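Local coordinates for protein benzoate transport porin BenP (Acinetobacter baumannii AB307-0294, PDB 5DL8) that probably forms an outer-membrane channel of the OprD porin family that lets small solutes, possibly benzoate among them, pass, at residues K31-N36 and S49-A54; A144-L149 and E396-V401; K72-G77 and L119-D124. All blocks are in the same frame, centred on the assembly; numbering follows the deposited sequence.

Interaction 1. Residues K31-N36 and S49-A54; sequences KNAYIN and SWSQAA
Strands 31-36 and 49-54 run antiparallel with their axes 4.7 Å apart at the closest point; Lys31–Ala53, Ala33–Ser51 and Ile35–Ser49 are hydrogen-bonded pairs, alternating with the non-hydrogen-bonded pairs Asn32–Gln52 and Tyr34–Trp50. They are the arms of a beta hairpin in the barrel wall of an OprD-family porin, and they illustrate how such a wall sorts side chains by alternation. The bond from Ala33 N to Ser51 O, 2.8 Å, is almost straight and lies nearly along the C=O axis, as does the next one from Ile35 N to Ser49 O, whereas the return bond from Ser49 N to Ile35 O is weak.

On the face of Asn32, Tyr34, Trp50 and Gln52, three polar groups form a relay. Asn32 has CG anti to its backbone N (chi1 -171°), which sets the amide between its two partners. Trp50 NE1 donates in its ring plane to Asn32 OD1 at 2.8 Å, with the amide turned 62° from the indole. Asn32 ND2 in turn donates to Gln52 OE1 at 3.0 Å, close to the C=O axis, so both ends of the Asn32 amide are held and its rotation is fixed. Gln52 bends at chi2 (67°), bringing NE2 within 3.1 Å of Ala53 O, a carbonyl that also accepts from Lys31 N. Beside this relay, Tyr34 CB rests 3.9 Å from Trp50 CD1.

On the opposite face Ala33, Ser51 and Ala53 meet Gln147, Ser51 OG bonding to its NE2, while Ser49 OG bonds to Asp96. A water on this face bridges the strands, donating to Ala33 O at 3.0 Å and to Ser49 OG at 2.8 Å, and hydrogen-bonding with Ser51 OG.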
loop_
_atom_site.group_PDB
_atom_site.type_symbol
_atom_site.label_atom_id
_atom_site.label_comp_id
_atom_site.label_asym_id
_atom_site.label_seq_id
_atom_site.Cartn_x
_atom_site.Cartn_y
_atom_site.Cartn_z
ATOM N N LYS A 31 0.050 1.977 18.343
ATOM C CA LYS A 31 1.167 2.495 17.593
ATOM C C LYS A 31 1.685 3.877 18.150
ATOM O O LYS A 31 0.991 4.934 18.059
ATOM C CB LYS A 31 0.711 2.703 16.136
ATOM C CG LYS A 31 1.941 2.904 15.208
ATOM C CD LYS A 31 1.593 3.078 13.723
ATOM C CE LYS A 31 1.378 1.705 13.056
ATOM N NZ LYS A 31 0.906 1.920 11.600
ATOM N N ASN A 32 2.929 3.881 18.527
ATOM C CA ASN A 32 3.686 5.061 18.879
ATOM C C ASN A 32 4.564 5.273 17.675
ATOM O O ASN A 32 5.467 4.470 17.431
ATOM C CB ASN A 32 4.577 4.794 20.092
ATOM C CG ASN A 32 5.275 6.085 20.681
ATOM O OD1 ASN A 32 6.279 6.609 20.180
ATOM N ND2 ASN A 32 4.758 6.534 21.806
ATOM N N ALA A 33 4.362 6.391 16.984
ATOM C CA ALA A 33 5.004 6.632 15.675
ATOM C C ALA A 33 5.744 7.939 15.678
ATOM O O ALA A 33 5.130 8.991 15.889
ATOM C CB ALA A 33 3.928 6.684 14.537
ATOM N N TYR A 34 7.035 7.894 15.379
ATOM C CA TYR A 34 7.834 9.081 15.119
ATOM C C TYR A 34 8.305 9.081 13.653
ATOM O O TYR A 34 9.006 8.134 13.187
ATOM C CB TYR A 34 9.019 9.108 16.060
ATOM C CG TYR A 34 10.056 10.139 15.758
ATOM C CD1 TYR A 34 9.872 11.439 16.069
ATOM C CD2 TYR A 34 11.283 9.752 15.188
ATOM C CE1 TYR A 34 10.858 12.401 15.743
ATOM C CE2 TYR A 34 12.280 10.640 14.948
ATOM C CZ TYR A 34 12.028 11.966 15.177
ATOM O OH TYR A 34 12.986 12.806 14.838
ATOM N N ILE A 35 7.900 10.134 12.918
ATOM C CA ILE A 35 8.338 10.273 11.556
ATOM C C ILE A 35 8.975 11.631 11.410
ATOM O O ILE A 35 8.389 12.649 11.822
ATOM C CB ILE A 35 7.148 10.059 10.610
ATOM C CG1 ILE A 35 6.768 8.553 10.576
ATOM C CG2 ILE A 35 7.465 10.631 9.198
ATOM C CD1 ILE A 35 5.283 8.341 10.763
ATOM N N ASN A 36 10.164 11.655 10.796
ATOM C CA ASN A 36 10.886 12.915 10.640
ATOM C C ASN A 36 11.539 12.967 9.286
ATOM O O ASN A 36 12.458 12.189 9.004
ATOM C CB ASN A 36 11.966 13.156 11.778
ATOM C CG ASN A 36 12.351 14.605 11.927
ATOM O OD1 ASN A 36 11.552 15.443 12.392
ATOM N ND2 ASN A 36 13.535 14.923 11.512
ATOM N N SER A 49 5.809 14.191 12.529
ATOM C CA SER A 49 5.175 14.202 13.852
ATOM C C SER A 49 5.587 12.931 14.678
ATOM O O SER A 49 6.204 11.934 14.146
ATOM C CB SER A 49 3.649 14.155 13.670
ATOM O OG SER A 49 3.280 13.015 12.849
ATOM N N TRP A 50 5.139 13.009 15.927
ATOM C CA TRP A 50 5.199 12.018 16.957
ATOM C C TRP A 50 3.762 11.912 17.341
ATOM O O TRP A 50 3.114 12.934 17.730
ATOM C CB TRP A 50 6.041 12.498 18.226
ATOM C CG TRP A 50 6.311 11.394 19.201
ATOM C CD1 TRP A 50 6.506 10.056 18.888
ATOM C CD2 TRP A 50 6.340 11.482 20.614
ATOM N NE1 TRP A 50 6.678 9.339 20.016
ATOM C CE2 TRP A 50 6.578 10.183 21.097
ATOM C CE3 TRP A 50 6.197 12.540 21.523
ATOM C CZ2 TRP A 50 6.704 9.892 22.440
ATOM C CZ3 TRP A 50 6.263 12.272 22.907
ATOM C CH2 TRP A 50 6.513 10.921 23.350
ATOM N N SER A 51 3.279 10.675 17.297
ATOM C CA SER A 51 1.888 10.388 17.663
ATOM C C SER A 51 1.719 9.056 18.364
ATOM O O SER A 51 2.572 8.155 18.153
ATOM C CB SER A 51 0.963 10.516 16.441
ATOM O OG SER A 51 1.344 9.671 15.393
ATOM N N GLN A 52 0.648 8.972 19.175
ATOM C CA GLN A 52 0.209 7.708 19.808
ATOM C C GLN A 52 -1.198 7.397 19.358
ATOM O O GLN A 52 -2.038 8.317 19.376
ATOM C CB GLN A 52 0.215 7.782 21.334
ATOM C CG GLN A 52 -0.266 6.553 22.038
ATOM C CD GLN A 52 0.714 5.382 21.811
ATOM O OE1 GLN A 52 1.931 5.514 22.011
ATOM N NE2 GLN A 52 0.200 4.259 21.374
ATOM N N ALA A 53 -1.421 6.123 18.944
ATOM C CA ALA A 53 -2.710 5.668 18.424
ATOM C C ALA A 53 -3.168 4.403 19.143
ATOM O O ALA A 53 -2.343 3.653 19.688
ATOM C CB ALA A 53 -2.622 5.383 16.914
ATOM N N ALA A 54 -4.490 4.231 19.190
ATOM C CA ALA A 54 -5.169 3.018 19.636
ATOM C C ALA A 54 -6.295 2.709 18.598
ATOM O O ALA A 54 -6.938 3.620 18.113
ATOM C CB ALA A 54 -5.766 3.146 21.015
HETATM O O HOH W 1 3.480 10.422 13.878
#

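Interaction 2. Residues A144-L149 and E396-V401; sequences ASRQLL and EDRLFV
Two arginines lie flat against each other where the inward-reaching loop 144-149 meets strand 396-401. The guanidinium groups of Arg146 and Arg398 stack with centres 3.9 Å apart and planes inclined by 22°, offset so that Arg398 NH2 sits over the rim of the Arg146 group. The two side chains reach the stack by different routes: Arg398 is extended from CG to NE, while Arg146 starts away from the strand and bends at chi2 (-53°) to bring its end back.

This brings like charges together, Arg146 NH2 lying 3.5 Å from Arg398 NH2, and the surroundings probably ease the cost. Glu396 OE2 lies at the edge of the Arg398 guanidinium, in its plane, and accepts a nearly straight hydrogen bond from NE at 2.6 Å, part of a salt bridge, and a weak one from NH2. Its negative charge also stands 4.3 Å from Arg146 NH2, well above that group's plane, so any attraction there is probably one of charge. Glu396 OE1 is meanwhile paired with Arg37. Arg146 is steadied from its own side by the bond from NH1 to Ser145 OG, 2.9 Å, itself bonded to Asp143.

Water completes the join: one molecule donates to Ser145 O at 2.7 Å and accepts from Arg398 NH1, another accepts from Arg398 NH2 and weakly from Arg146 NH1, and a third donates to Glu396 OE2 and accepts weakly from Arg146 NE. The rim carbons of the Phe400 ring come up against two backbone carbonyls, CE1 3.3 Å from Arg146 O and CZ 3.4 Å from Ser145 O.

Arg178 nearby adds to the basic cluster. A loop folded against the barrel wall and meeting it through arginines is consistent with the basic, loop-narrowed constriction of OprD-family channels.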
loop_
_atom_site.group_PDB
_atom_site.type_symbol
_atom_site.label_atom_id
_atom_site.label_comp_id
_atom_site.label_asym_id
_atom_site.label_seq_id
_atom_site.Cartn_x
_atom_site.Cartn_y
_atom_site.Cartn_z
ATOM N N ALA A 144 -0.324 0.973 5.448
ATOM C CA ALA A 144 0.110 1.015 6.888
ATOM C C ALA A 144 1.475 1.676 7.116
ATOM O O ALA A 144 2.108 1.431 8.104
ATOM C CB ALA A 144 0.114 -0.464 7.453
ATOM N N SER A 145 1.936 2.535 6.244
ATOM C CA SER A 145 3.353 3.050 6.273
ATOM C C SER A 145 3.570 4.212 7.366
ATOM O O SER A 145 4.766 4.622 7.790
ATOM C CB SER A 145 3.726 3.564 4.839
ATOM O OG SER A 145 2.923 4.720 4.484
ATOM N N ARG A 146 2.452 4.736 7.856
ATOM C CA ARG A 146 2.590 5.946 8.695
ATOM C C ARG A 146 1.903 5.741 10.073
ATOM O O ARG A 146 2.387 4.904 10.834
ATOM C CB ARG A 146 2.077 7.163 7.913
ATOM C CG ARG A 146 2.799 7.519 6.612
ATOM C CD ARG A 146 4.258 7.667 6.817
ATOM N NE ARG A 146 4.896 8.450 5.756
ATOM C CZ ARG A 146 5.139 8.047 4.478
ATOM N NH1 ARG A 146 4.769 6.840 3.995
ATOM N NH2 ARG A 146 5.708 8.926 3.657
ATOM N N GLN A 147 0.767 6.410 10.327
ATOM C CA GLN A 147 0.069 6.246 11.554
ATOM C C GLN A 147 -1.232 5.495 11.336
ATOM O O GLN A 147 -1.201 4.239 11.246
ATOM C CB GLN A 147 -0.082 7.605 12.274
ATOM C CG GLN A 147 -0.792 7.607 13.601
ATOM C CD GLN A 147 -0.368 6.490 14.540
ATOM O OE1 GLN A 147 -0.800 5.347 14.378
ATOM N NE2 GLN A 147 0.417 6.821 15.574
ATOM N N LEU A 148 -2.360 6.166 11.190
ATOM C CA LEU A 148 -3.641 5.396 10.892
ATOM C C LEU A 148 -3.633 4.841 9.405
ATOM O O LEU A 148 -2.767 5.255 8.588
ATOM C CB LEU A 148 -4.873 6.195 11.273
ATOM C CG LEU A 148 -4.886 6.771 12.720
ATOM C CD1 LEU A 148 -6.241 7.401 13.045
ATOM C CD2 LEU A 148 -4.562 5.607 13.683
ATOM N N LEU A 149 -4.522 3.898 9.115
ATOM C CA LEU A 149 -4.529 3.086 7.858
ATOM C C LEU A 149 -5.666 3.534 6.895
ATOM O O LEU A 149 -6.825 3.879 7.269
ATOM C CB LEU A 149 -4.817 1.666 8.206
ATOM C CG LEU A 149 -3.735 0.691 8.684
ATOM C CD1 LEU A 149 -2.679 1.297 9.528
ATOM C CD2 LEU A 149 -4.293 -0.565 9.339
ATOM N N GLU A 396 15.153 10.783 6.197
ATOM C CA GLU A 396 13.961 10.514 6.923
ATOM C C GLU A 396 14.155 9.358 7.867
ATOM O O GLU A 396 14.553 8.242 7.390
ATOM C CB GLU A 396 12.793 10.199 6.023
ATOM C CG GLU A 396 11.476 9.926 6.734
ATOM C CD GLU A 396 10.240 9.799 5.787
ATOM O OE1 GLU A 396 10.330 10.201 4.628
ATOM O OE2 GLU A 396 9.196 9.226 6.145
ATOM N N ASP A 397 13.788 9.604 9.159
ATOM C CA ASP A 397 13.691 8.591 10.180
ATOM C C ASP A 397 12.247 8.261 10.537
ATOM O O ASP A 397 11.405 9.128 10.701
ATOM C CB ASP A 397 14.439 9.036 11.459
ATOM C CG ASP A 397 15.853 9.367 11.211
ATOM O OD1 ASP A 397 16.682 8.516 10.955
ATOM O OD2 ASP A 397 16.185 10.493 11.270
ATOM N N ARG A 398 11.960 6.977 10.693
ATOM C CA ARG A 398 10.672 6.505 11.174
ATOM C C ARG A 398 10.930 5.458 12.222
ATOM O O ARG A 398 11.715 4.494 11.939
ATOM C CB ARG A 398 9.842 5.901 10.072
ATOM C CG ARG A 398 9.652 6.774 8.796
ATOM C CD ARG A 398 8.598 6.156 7.896
ATOM N NE ARG A 398 8.566 6.745 6.575
ATOM C CZ ARG A 398 8.355 6.102 5.394
ATOM N NH1 ARG A 398 8.046 4.751 5.241
ATOM N NH2 ARG A 398 8.406 6.846 4.308
ATOM N N LEU A 399 10.298 5.656 13.384
ATOM C CA LEU A 399 10.501 4.814 14.561
ATOM C C LEU A 399 9.172 4.491 15.156
ATOM O O LEU A 399 8.310 5.397 15.387
ATOM C CB LEU A 399 11.380 5.512 15.640
ATOM C CG LEU A 399 11.869 4.643 16.864
ATOM C CD1 LEU A 399 12.785 3.414 16.529
ATOM C CD2 LEU A 399 12.586 5.488 17.906
ATOM N N PHE A 400 8.921 3.196 15.309
ATOM C CA PHE A 400 7.580 2.726 15.676
ATOM C C PHE A 400 7.708 1.785 16.845
ATOM O O PHE A 400 8.619 0.907 16.834
ATOM C CB PHE A 400 6.902 1.975 14.540
ATOM C CG PHE A 400 6.630 2.818 13.280
ATOM C CD1 PHE A 400 5.633 3.735 13.242
ATOM C CD2 PHE A 400 7.378 2.620 12.105
ATOM C CE1 PHE A 400 5.403 4.503 12.106
ATOM C CE2 PHE A 400 7.146 3.329 10.918
ATOM C CZ PHE A 400 6.144 4.280 10.914
ATOM N N VAL A 401 6.808 1.931 17.826
ATOM C CA VAL A 401 6.597 0.909 18.797
ATOM C C VAL A 401 5.180 0.450 18.608
ATOM O O VAL A 401 4.255 1.208 18.840
ATOM C CB VAL A 401 6.746 1.389 20.242
ATOM C CG1 VAL A 401 6.547 0.216 21.246
ATOM C CG2 VAL A 401 8.090 2.085 20.457
HETATM O O HOH W 2 6.809 2.894 7.293
HETATM O O HOH W 3 7.045 11.111 5.976
HETATM O O HOH W 4 6.863 5.990 1.921
#

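Interaction 3. Residues K72-G77 and L119-D124; sequences KPITIG and LKLGYD
The ring of Tyr123 meets strand 72-77 along its CD1–CE1 side: Lys72 O lies at the edge near the ring plane, 3.5 Å from CE1, while Pro73 O and Ile74 CG1 approach obliquely. The Tyr123 hydroxyl is held by Ile69 O. Lys72 crosses the ring at about a right angle, its CB 3.5 Å from Tyr123 CE1, then bends at chi2 (-74°) toward the carboxylate of Asp124. Lys72 NZ makes a long salt bridge of 3.6 Å with Asp124 OD1, and the methylene carbons run alongside the same oxygen.

Here two neighbouring antiparallel strands of the barrel wall join through the hydrogen-bonded pairs Thr75–Gly122 and Gly77–Lys120, with the non-hydrogen-bonded pair Ile76–Leu121 between them. Toward Asp124 the direct pairing gives way to a water that donates to Pro73 O and accepts from Asp124 N. On the surface, Leu121 CD1 touches both isoleucines, 3.8 Å from Ile74 CG2 and 4.0 Å from Ile76 CG2; Leu121 and Ile74 lie side by side.

The face of Thr75 and Lys120 is packed differently. Thr75 OG1, in the crowded position between backbone N and carbonyl carbon (chi1 59°), presses to 3.0 Å from Gly122 CA, a closeness the bare glycine permits; the hydroxyl bonds to Asn19. Lys120 CE lies 3.8 Å from Gly77 C, and its ammonium continues to Asp79 in a salt bridge.

The chemistry thus divides by face, with Ile74, Ile76, Leu121 and the Tyr123 ring on one side and the buried Thr75 and Lys120, each with a polar partner, on the other, and the lysine–aspartate pair adding a probably modest electrostatic clasp where the strand ends.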
loop_
_atom_site.group_PDB
_atom_site.type_symbol
_atom_site.label_atom_id
_atom_site.label_comp_id
_atom_site.label_asym_id
_atom_site.label_seq_id
_atom_site.Cartn_x
_atom_site.Cartn_y
_atom_site.Cartn_z
ATOM N N LYS A 72 -26.075 -25.324 -0.057
ATOM C CA LYS A 72 -25.269 -24.210 0.505
ATOM C C LYS A 72 -26.107 -23.108 1.159
ATOM O O LYS A 72 -27.020 -22.555 0.518
ATOM C CB LYS A 72 -24.433 -23.483 -0.590
ATOM C CG LYS A 72 -23.824 -24.348 -1.645
ATOM C CD LYS A 72 -22.647 -25.073 -1.027
ATOM C CE LYS A 72 -22.135 -26.135 -1.990
ATOM N NZ LYS A 72 -20.906 -26.676 -1.352
ATOM N N PRO A 73 -25.748 -22.720 2.399
ATOM C CA PRO A 73 -26.511 -21.646 3.013
ATOM C C PRO A 73 -26.221 -20.262 2.440
ATOM O O PRO A 73 -25.098 -19.966 1.989
ATOM C CB PRO A 73 -26.097 -21.725 4.496
ATOM C CG PRO A 73 -24.803 -22.475 4.525
ATOM C CD PRO A 73 -24.894 -23.427 3.380
ATOM N N ILE A 74 -27.239 -19.421 2.414
ATOM C CA ILE A 74 -27.001 -17.971 2.305
ATOM C C ILE A 74 -26.505 -17.528 3.664
ATOM O O ILE A 74 -27.019 -18.009 4.687
ATOM C CB ILE A 74 -28.260 -17.168 1.847
ATOM C CG1 ILE A 74 -28.350 -17.182 0.316
ATOM C CG2 ILE A 74 -28.197 -15.696 2.286
ATOM C CD1 ILE A 74 -29.771 -17.015 -0.238
ATOM N N THR A 75 -25.518 -16.630 3.685
ATOM C CA THR A 75 -24.787 -16.237 4.938
ATOM C C THR A 75 -24.751 -14.724 5.087
ATOM O O THR A 75 -24.761 -14.021 4.096
ATOM C CB THR A 75 -23.337 -16.804 5.052
ATOM O OG1 THR A 75 -22.549 -16.347 3.940
ATOM C CG2 THR A 75 -23.323 -18.312 5.040
ATOM N N ILE A 76 -24.793 -14.246 6.341
ATOM C CA ILE A 76 -24.679 -12.806 6.674
ATOM C C ILE A 76 -23.556 -12.573 7.707
ATOM O O ILE A 76 -23.310 -13.415 8.580
ATOM C CB ILE A 76 -25.978 -12.166 7.245
ATOM C CG1 ILE A 76 -26.633 -13.103 8.292
ATOM C CG2 ILE A 76 -26.945 -11.824 6.125
ATOM C CD1 ILE A 76 -27.335 -12.390 9.436
ATOM N N GLY A 77 -22.879 -11.446 7.578
ATOM C CA GLY A 77 -22.022 -10.961 8.643
ATOM C C GLY A 77 -21.869 -9.474 8.601
ATOM O O GLY A 77 -22.486 -8.780 7.817
ATOM N N LEU A 119 -21.396 -4.309 5.774
ATOM C CA LEU A 119 -22.361 -5.448 5.656
ATOM C C LEU A 119 -21.810 -6.526 4.716
ATOM O O LEU A 119 -21.224 -6.193 3.705
ATOM C CB LEU A 119 -23.710 -4.966 5.150
ATOM C CG LEU A 119 -24.806 -4.534 6.120
ATOM C CD1 LEU A 119 -24.339 -3.722 7.315
ATOM C CD2 LEU A 119 -25.903 -3.780 5.344
ATOM N N LYS A 120 -21.953 -7.788 5.084
ATOM C CA LYS A 120 -21.485 -8.930 4.316
ATOM C C LYS A 120 -22.634 -9.894 4.018
ATOM O O LYS A 120 -23.387 -10.196 4.903
ATOM C CB LYS A 120 -20.481 -9.740 5.112
ATOM C CG LYS A 120 -19.145 -8.991 5.251
ATOM C CD LYS A 120 -17.995 -9.736 5.982
ATOM C CE LYS A 120 -18.282 -10.112 7.438
ATOM N NZ LYS A 120 -17.078 -10.863 8.005
ATOM N N LEU A 121 -22.656 -10.449 2.813
ATOM C CA LEU A 121 -23.628 -11.455 2.332
ATOM C C LEU A 121 -22.850 -12.531 1.521
ATOM O O LEU A 121 -22.170 -12.205 0.554
ATOM C CB LEU A 121 -24.754 -10.768 1.465
ATOM C CG LEU A 121 -25.974 -11.602 0.987
ATOM C CD1 LEU A 121 -26.903 -12.099 2.106
ATOM C CD2 LEU A 121 -26.803 -10.883 -0.133
ATOM N N GLY A 122 -22.940 -13.796 1.931
ATOM C CA GLY A 122 -22.106 -14.856 1.335
ATOM C C GLY A 122 -22.972 -15.948 0.734
ATOM O O GLY A 122 -24.125 -16.168 1.172
ATOM N N TYR A 123 -22.430 -16.629 -0.275
ATOM C CA TYR A 123 -23.015 -17.872 -0.805
ATOM C C TYR A 123 -21.883 -18.808 -1.358
ATOM O O TYR A 123 -21.162 -18.405 -2.270
ATOM C CB TYR A 123 -24.090 -17.592 -1.913
ATOM C CG TYR A 123 -24.643 -18.890 -2.532
ATOM C CD1 TYR A 123 -25.586 -19.678 -1.831
ATOM C CD2 TYR A 123 -24.214 -19.376 -3.810
ATOM C CE1 TYR A 123 -26.053 -20.869 -2.358
ATOM C CE2 TYR A 123 -24.680 -20.604 -4.305
ATOM C CZ TYR A 123 -25.611 -21.314 -3.553
ATOM O OH TYR A 123 -26.141 -22.495 -3.978
ATOM N N ASP A 124 -21.768 -20.051 -0.834
ATOM C CA ASP A 124 -20.771 -20.993 -1.312
ATOM C C ASP A 124 -19.315 -20.347 -1.276
ATOM O O ASP A 124 -18.745 -20.192 -0.201
ATOM C CB ASP A 124 -21.168 -21.496 -2.724
ATOM C CG ASP A 124 -20.382 -22.752 -3.171
ATOM O OD1 ASP A 124 -19.798 -23.426 -2.278
ATOM O OD2 ASP A 124 -20.372 -23.059 -4.389
HETATM O O HOH W 5 -22.550 -21.010 1.727
#

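From the N terminus, interaction 1 comes first and closes the hairpin of strands 25-39 and 47-65 across twelve residues. Interaction 3 follows, joining strand 72-87 to strand 107-123 across 41 residues. Interaction 2 then links the loop around 144-149 to strand 394-406, a span of 246 residues. The three are in series; none nests in or crosses another. Strand 394-406 pairs with strand 25-39, so interactions 1 and 2 meet near the seam between the chain's first and last barrel strands: their centres are about 7 Å apart and Tyr34 O probably accepts from Leu399 N. Interaction 3 belongs to the same wall but lies about 36 to 38 Å from them, centre to centre.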